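Local coordinates for protein homocitrate synthase (Sulfolobus acidocaldarius, PDB 6KTQ) that catalyses the aldol-type condensation of 2-oxoglutarate with acetyl-CoA to give homocitrate, the first step of lysine biosynthesis through the alpha-aminoadipate pathway, at residues A[348-352]-A[380-384]; A[313-317]-A[332-336]; A[150-155]-A[185-191]. All blocks are in the same frame, centred on the assembly; numbering follows the deposited sequence.

Interaction 1 of 3, residues A[348-352]-A[380-384]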
# COMPACT_ATOMS: atom_id res chain seq x y z
N ILE A 348 -11.79 -18.28 -40.67
CA ILE A 348 -11.19 -17.99 -41.96
C ILE A 348 -12.13 -17.17 -42.82
O ILE A 348 -13.26 -17.58 -43.07
CB ILE A 348 -10.77 -19.28 -42.69
CG1 ILE A 348 -9.59 -19.91 -41.96
CG2 ILE A 348 -10.38 -19.00 -44.15
CD1 ILE A 348 -9.28 -21.29 -42.44
N ASP A 349 -11.67 -16.00 -43.24
CA ASP A 349 -12.38 -15.12 -44.16
C ASP A 349 -11.33 -14.35 -44.95
O ASP A 349 -10.18 -14.75 -44.96
CB ASP A 349 -13.39 -14.25 -43.41
CG ASP A 349 -12.76 -13.23 -42.46
OD1 ASP A 349 -11.51 -13.01 -42.49
OD2 ASP A 349 -13.58 -12.63 -41.69
N LYS A 350 -11.69 -13.23 -45.58
CA LYS A 350 -10.71 -12.53 -46.42
C LYS A 350 -9.49 -12.00 -45.65
O LYS A 350 -8.51 -11.54 -46.26
CB LYS A 350 -11.37 -11.39 -47.19
CG LYS A 350 -11.81 -10.23 -46.31
CD LYS A 350 -12.77 -9.29 -47.01
CE LYS A 350 -13.13 -8.14 -46.08
NZ LYS A 350 -14.08 -7.18 -46.68
N TYR A 351 -9.53 -12.06 -44.31
CA TYR A 351 -8.41 -11.59 -43.48
C TYR A 351 -7.38 -12.68 -43.23
O TYR A 351 -6.39 -12.44 -42.58
CB TYR A 351 -8.93 -11.03 -42.13
CG TYR A 351 -9.26 -9.58 -42.24
CD1 TYR A 351 -10.47 -9.16 -42.74
CD2 TYR A 351 -8.31 -8.62 -41.92
CE1 TYR A 351 -10.76 -7.80 -42.91
CE2 TYR A 351 -8.59 -7.27 -42.06
CZ TYR A 351 -9.80 -6.86 -42.57
OH TYR A 351 -10.08 -5.51 -42.73
N THR A 352 -7.58 -13.87 -43.79
CA THR A 352 -6.72 -14.99 -43.44
C THR A 352 -5.41 -14.92 -44.21
O THR A 352 -5.16 -14.00 -45.02
CB THR A 352 -7.41 -16.34 -43.69
OG1 THR A 352 -6.72 -17.38 -43.01
CG2 THR A 352 -7.45 -16.65 -45.17
N ILE A 380 -10.38 -17.02 -51.72
CA ILE A 380 -10.95 -16.51 -50.47
C ILE A 380 -10.96 -14.98 -50.48
O ILE A 380 -11.99 -14.36 -50.17
CB ILE A 380 -10.20 -17.06 -49.25
CG1 ILE A 380 -10.53 -18.55 -49.04
CG2 ILE A 380 -10.58 -16.30 -47.97
CD1 ILE A 380 -9.57 -19.25 -48.11
N LYS A 381 -9.85 -14.37 -50.89
CA LYS A 381 -9.69 -12.92 -50.84
C LYS A 381 -10.41 -12.21 -51.99
O LYS A 381 -10.55 -10.97 -51.95
CB LYS A 381 -8.19 -12.55 -50.78
CG LYS A 381 -7.53 -12.82 -49.41
CD LYS A 381 -6.04 -12.52 -49.39
CE LYS A 381 -5.41 -12.81 -48.02
NZ LYS A 381 -5.83 -11.76 -47.03
N SER A 382 -10.91 -12.96 -52.98
CA SER A 382 -11.60 -12.35 -54.12
C SER A 382 -13.05 -11.97 -53.84
O SER A 382 -13.70 -11.30 -54.65
CB SER A 382 -11.57 -13.30 -55.35
OG SER A 382 -12.46 -14.38 -55.16
N ASN A 383 -13.61 -12.45 -52.74
CA ASN A 383 -14.98 -12.11 -52.42
C ASN A 383 -15.06 -11.29 -51.09
O ASN A 383 -14.82 -11.82 -50.02
CB ASN A 383 -15.84 -13.38 -52.34
CG ASN A 383 -16.15 -14.00 -53.71
OD1 ASN A 383 -15.89 -15.17 -53.93
ND2 ASN A 383 -16.70 -13.22 -54.61
N PRO A 384 -15.46 -10.02 -51.16
CA PRO A 384 -15.43 -9.13 -49.96
C PRO A 384 -16.45 -9.39 -48.86
O PRO A 384 -16.28 -8.90 -47.75
CB PRO A 384 -15.69 -7.75 -50.55
CG PRO A 384 -16.48 -8.02 -51.79
CD PRO A 384 -15.94 -9.30 -52.35
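The flat peptide carbonyl of Pro384 is met in its own plane, on a lone pair, by the ammonium of Lys350: Lys350 NZ lies 3.0 Å from Pro384 O, with a C=O...N angle of 131°. Lys350 O is approached differently: Lys381 NZ, 2.8 Å from it, is tilted 28° from the carbonyl plane. Within the loop, the carboxylate of Asp349 receives Tyr351 N from above its plane at OD1, 2.9 Å away, and this same OD1 lies at the edge of the Tyr351 ring. Asp349 OD2 is claimed by Lys317 in a salt bridge.

Lys381 is extended as far as CE and then bends (chi4 -73°), which turns its NZ onto the loop; a second, weak bond joins Lys381 NZ to Thr352 O at 3.1 Å. One ammonium thus bridges two backbone carbonyls. On the apolar side, Ile380 directs CG2 at Asp349 O (3.4 Å), and its CD1 meets Ile348 CG2 at 4.0 Å, the two side chains crossing at about a right angle. Leu394 of helix 391-402 packs on both isoleucines.

Thr352 N donates to Asp349 O at 3.0 Å, closing a type I beta turn from Asp349 to Thr352. The arrangement is a type I turn with an Asx turn inside it, made by the Asp349 OD1 bond, and lysine-to-carbonyl bonds join it to the C-terminal end of helix 370-381 in the post-HMGL region.

Interaction 2 of 3, residues A[313-317]-A[332-336]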
# COMPACT_ATOMS: atom_id res chain seq x y z
N ALA A 313 -13.86 -14.89 -27.28
CA ALA A 313 -12.76 -14.52 -26.38
C ALA A 313 -11.43 -15.18 -26.76
O ALA A 313 -10.36 -14.58 -26.60
CB ALA A 313 -13.12 -14.86 -24.93
N PHE A 314 -11.47 -16.43 -27.21
CA PHE A 314 -10.25 -17.13 -27.62
C PHE A 314 -10.32 -17.57 -29.11
O PHE A 314 -9.77 -18.59 -29.49
CB PHE A 314 -10.00 -18.30 -26.70
CG PHE A 314 -9.87 -17.89 -25.26
CD1 PHE A 314 -8.66 -17.41 -24.78
CD2 PHE A 314 -10.94 -17.95 -24.41
CE1 PHE A 314 -8.52 -17.02 -23.45
CE2 PHE A 314 -10.82 -17.54 -23.08
CZ PHE A 314 -9.60 -17.10 -22.60
N VAL A 315 -10.98 -16.75 -29.94
CA VAL A 315 -11.07 -16.98 -31.38
C VAL A 315 -10.22 -15.92 -32.10
O VAL A 315 -10.46 -14.72 -31.99
CB VAL A 315 -12.52 -16.91 -31.87
CG1 VAL A 315 -12.57 -17.07 -33.39
CG2 VAL A 315 -13.40 -17.94 -31.18
N HIS A 316 -9.24 -16.38 -32.84
CA HIS A 316 -8.38 -15.51 -33.64
C HIS A 316 -8.85 -15.49 -35.11
O HIS A 316 -9.39 -16.47 -35.60
CB HIS A 316 -6.97 -16.03 -33.55
CG HIS A 316 -6.52 -16.25 -32.13
ND1 HIS A 316 -6.13 -15.22 -31.32
CD2 HIS A 316 -6.48 -17.37 -31.38
CE1 HIS A 316 -5.81 -15.70 -30.13
NE2 HIS A 316 -6.00 -17.00 -30.14
N LYS A 317 -8.59 -14.40 -35.81
CA LYS A 317 -9.00 -14.23 -37.20
C LYS A 317 -7.87 -13.82 -38.15
O LYS A 317 -7.62 -14.48 -39.19
CB LYS A 317 -10.14 -13.21 -37.27
CG LYS A 317 -10.61 -12.93 -38.68
CD LYS A 317 -11.91 -12.15 -38.71
CE LYS A 317 -11.89 -11.11 -39.81
NZ LYS A 317 -13.24 -10.58 -40.08
N TYR A 332 -0.99 -14.11 -28.68
CA TYR A 332 -2.25 -13.37 -28.73
C TYR A 332 -3.26 -13.77 -27.67
O TYR A 332 -4.42 -13.39 -27.76
CB TYR A 332 -2.87 -13.43 -30.15
CG TYR A 332 -2.09 -12.63 -31.14
CD1 TYR A 332 -2.27 -11.25 -31.26
CD2 TYR A 332 -1.10 -13.23 -31.92
CE1 TYR A 332 -1.52 -10.50 -32.14
CE2 TYR A 332 -0.35 -12.50 -32.81
CZ TYR A 332 -0.55 -11.14 -32.91
OH TYR A 332 0.21 -10.45 -33.84
N GLU A 333 -2.81 -14.47 -26.64
CA GLU A 333 -3.64 -14.95 -25.57
C GLU A 333 -3.11 -14.46 -24.22
O GLU A 333 -2.01 -14.81 -23.81
CB GLU A 333 -3.68 -16.47 -25.64
CG GLU A 333 -4.36 -16.94 -26.94
CD GLU A 333 -4.50 -18.44 -27.06
OE1 GLU A 333 -4.05 -19.19 -26.19
OE2 GLU A 333 -5.11 -18.89 -28.04
N PHE A 334 -3.91 -13.65 -23.52
CA PHE A 334 -3.48 -13.09 -22.22
C PHE A 334 -3.20 -14.19 -21.20
O PHE A 334 -2.24 -14.11 -20.44
CB PHE A 334 -4.51 -12.09 -21.70
CG PHE A 334 -5.81 -12.70 -21.28
CD1 PHE A 334 -6.82 -12.96 -22.21
CD2 PHE A 334 -6.04 -13.02 -19.96
CE1 PHE A 334 -8.02 -13.53 -21.81
CE2 PHE A 334 -7.24 -13.59 -19.55
CZ PHE A 334 -8.22 -13.87 -20.49
N LEU A 335 -4.03 -15.22 -21.20
CA LEU A 335 -3.81 -16.44 -20.42
C LEU A 335 -4.31 -17.61 -21.25
O LEU A 335 -5.06 -17.39 -22.22
CB LEU A 335 -4.61 -16.38 -19.11
CG LEU A 335 -4.08 -15.52 -17.96
CD1 LEU A 335 -5.05 -15.54 -16.80
CD2 LEU A 335 -2.71 -15.96 -17.49
N PRO A 336 -3.88 -18.83 -20.91
CA PRO A 336 -4.36 -19.96 -21.71
C PRO A 336 -5.89 -20.16 -21.58
O PRO A 336 -6.44 -19.98 -20.50
CB PRO A 336 -3.57 -21.16 -21.16
CG PRO A 336 -2.35 -20.57 -20.50
CD PRO A 336 -2.77 -19.21 -20.00
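His316 NE2 donates to Glu333 OE2 across 3.0 Å, nearly straight at 168°, and meets the anti lone pair. Ring and carboxylate are almost coplanar, although the two side chains cross at about a right angle. The imidazole CG stands anti to its own carbonyl carbon, which carries the ring toward the 332-336 loop, while Glu333 is extended beyond CG and brings its carboxylate to the ring edge. There CE1 of His316 also lies 3.6 Å from Tyr332 O, near the ring plane, and 3.7 Å from Tyr332 CB.

The pair lies within a beta-alpha-beta unit of the post-HMGL region, joining strand 315-316 to the loop that leads from helix 319-327 to the parallel strand 345-346. Arg344 forms a salt bridge with the same Glu333 OE2, so two donors hold that oxygen. A leucine in place of His316 would probably leave Glu333 with Arg344 but without its ring donor, and its carboxylate less firmly oriented.

Phe334 sets CG between its backbone N and carbonyl carbon (chi1 69°), and its ring swings toward Phe314. The ring planes lie 25° apart but are slid, with centroids 5.9 Å apart, and contact is made by Phe314 CE1 and Phe334 CE1 at 3.9 Å.

Interaction 3 of 3, residues A[150-155]-A[185-191]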
# COMPACT_ATOMS: atom_id res chain seq x y z
N ILE A 150 -31.08 5.74 10.18
CA ILE A 150 -30.09 4.70 9.92
C ILE A 150 -29.62 4.06 11.22
O ILE A 150 -29.61 2.83 11.35
CB ILE A 150 -28.95 5.30 9.06
CG1 ILE A 150 -29.45 5.45 7.62
CG2 ILE A 150 -27.72 4.45 9.09
CD1 ILE A 150 -28.74 6.54 6.86
N ALA A 151 -29.26 4.89 12.20
CA ALA A 151 -28.89 4.35 13.51
C ALA A 151 -29.99 3.46 14.08
O ALA A 151 -29.72 2.35 14.52
CB ALA A 151 -28.56 5.46 14.50
N GLU A 152 -31.23 3.93 14.06
CA GLU A 152 -32.32 3.16 14.67
C GLU A 152 -32.53 1.83 13.97
O GLU A 152 -32.65 0.77 14.60
CB GLU A 152 -33.61 3.97 14.67
CG GLU A 152 -33.54 5.13 15.65
CD GLU A 152 -34.76 6.04 15.62
OE1 GLU A 152 -34.74 7.03 16.38
OE2 GLU A 152 -35.72 5.76 14.85
N THR A 153 -32.56 1.87 12.64
CA THR A 153 -32.85 0.67 11.88
C THR A 153 -31.71 -0.29 11.95
O THR A 153 -31.94 -1.48 12.09
CB THR A 153 -33.23 0.98 10.42
OG1 THR A 153 -32.27 1.88 9.85
CG2 THR A 153 -34.58 1.64 10.38
N VAL A 154 -30.47 0.19 11.88
CA VAL A 154 -29.33 -0.73 12.04
C VAL A 154 -29.30 -1.37 13.43
O VAL A 154 -29.03 -2.57 13.56
CB VAL A 154 -27.98 -0.05 11.75
CG1 VAL A 154 -26.83 -0.90 12.26
CG2 VAL A 154 -27.84 0.23 10.25
N SER A 155 -29.57 -0.58 14.46
CA SER A 155 -29.67 -1.14 15.83
C SER A 155 -30.79 -2.16 15.98
O SER A 155 -30.58 -3.26 16.53
CB SER A 155 -29.89 -0.03 16.86
OG SER A 155 -28.71 0.71 17.02
N THR A 185 -21.76 6.44 12.49
CA THR A 185 -23.11 6.16 12.98
C THR A 185 -23.45 4.68 12.89
O THR A 185 -23.80 4.06 13.90
CB THR A 185 -24.15 7.01 12.23
OG1 THR A 185 -23.82 8.40 12.36
CG2 THR A 185 -25.54 6.77 12.74
N VAL A 186 -23.30 4.08 11.71
CA VAL A 186 -23.71 2.68 11.55
C VAL A 186 -22.79 1.70 12.26
O VAL A 186 -23.25 0.67 12.79
CB VAL A 186 -23.89 2.26 10.07
CG1 VAL A 186 -24.94 3.12 9.41
CG2 VAL A 186 -22.55 2.32 9.31
N ARG A 187 -21.51 2.04 12.30
CA ARG A 187 -20.57 1.31 13.13
C ARG A 187 -21.06 1.28 14.60
O ARG A 187 -21.25 0.22 15.18
CB ARG A 187 -19.18 1.93 13.03
CG ARG A 187 -18.12 1.18 13.81
CD ARG A 187 -17.61 1.98 14.99
NE ARG A 187 -16.67 3.02 14.57
CZ ARG A 187 -16.77 4.32 14.85
NH1 ARG A 187 -15.84 5.16 14.41
NH2 ARG A 187 -17.76 4.78 15.58
N ASP A 188 -21.28 2.46 15.17
CA ASP A 188 -21.74 2.56 16.58
C ASP A 188 -23.04 1.78 16.80
O ASP A 188 -23.23 1.18 17.85
CB ASP A 188 -21.94 4.02 16.99
CG ASP A 188 -20.62 4.79 17.08
OD1 ASP A 188 -19.53 4.17 17.04
OD2 ASP A 188 -20.67 6.03 17.20
N ALA A 189 -23.91 1.76 15.79
CA ALA A 189 -25.19 1.06 15.89
C ALA A 189 -25.12 -0.45 15.69
O ALA A 189 -26.12 -1.14 15.88
CB ALA A 189 -26.18 1.68 14.91
N GLY A 190 -23.97 -0.96 15.26
CA GLY A 190 -23.72 -2.40 15.24
C GLY A 190 -23.43 -3.04 13.87
O GLY A 190 -23.31 -4.25 13.78
N ALA A 191 -23.32 -2.25 12.81
CA ALA A 191 -23.03 -2.81 11.48
C ALA A 191 -21.56 -3.22 11.46
O ALA A 191 -20.73 -2.45 11.92
CB ALA A 191 -23.28 -1.78 10.40
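Val154 points its side chain at the end of helix 176-189 and divides its two methyls between different neighbours. CG1 stands opposite the backbone N (chi1 165°), and from there it reaches Ala189 CB at 3.8 Å and Ala191 CB at 4.1 Å. The other branch, CG2, faces Val186 CG1 at 4.2 Å, the two valines meeting at a slant. Ile150, one turn earlier, also faces Val186, but those two are modelled too close together for the separation to be trusted.

Toward the outer side of the interface the groups become small. Ala151 CB touches Thr185 CG2 at 3.7 Å, methyl against methyl, while the Thr185 hydroxyl bonds back to Glu181 O in its own helix. Ala189 points its CB toward the facing helix, where it lies 3.6 Å from Ala151 O and 3.4 Å from Ser155 OG. Here the backbones come close: Ser155 CA lies 3.6 Å from Ala189 O in a CA-H...O contact. The short helical segments approach to 8.6 Å and cross at -31°, in keeping with the alanines at their meeting point.

Beyond Ala189 the second helix ends in a Schellman motif. Gly190 takes a positive phi of 119°, where a side chain would press on the preceding carbonyl, and Ala191 N bonds back to Val186 O.

The two helices are neighbours on the outside of the TIM barrel, and Ile150, Val154 and Val186 also rest on strand 163-169. With methyl groups supplying most of the contacts and no hydrogen bond from one segment to the other, the cohesion is apolar and depends on close fit, and the small residues Ala151, Ser155 and Ala189 probably allow the close approach at that end.

In the fold
From the N terminus, interaction 3 comes first: by joining helices 143-159 and 176-189 it closes a loop through strand 163-169, within the catalytic barrel. Interaction 2 follows, closing the chain round helix 319-327, and interaction 1 then closes a loop longer than that of interaction 2, containing helices 354-364 and 370-381. The three loops stand in series, so none nests in or crosses another. Interactions 1 and 2, with centres about 21 Å apart, both lie in the post-HMGL region and touch through the Lys317-Asp349 salt bridge. Interaction 3 lies on the opposite side of the chain's centre, its own centre about 65 Å from that of interaction 1 and about 48 Å from that of interaction 2.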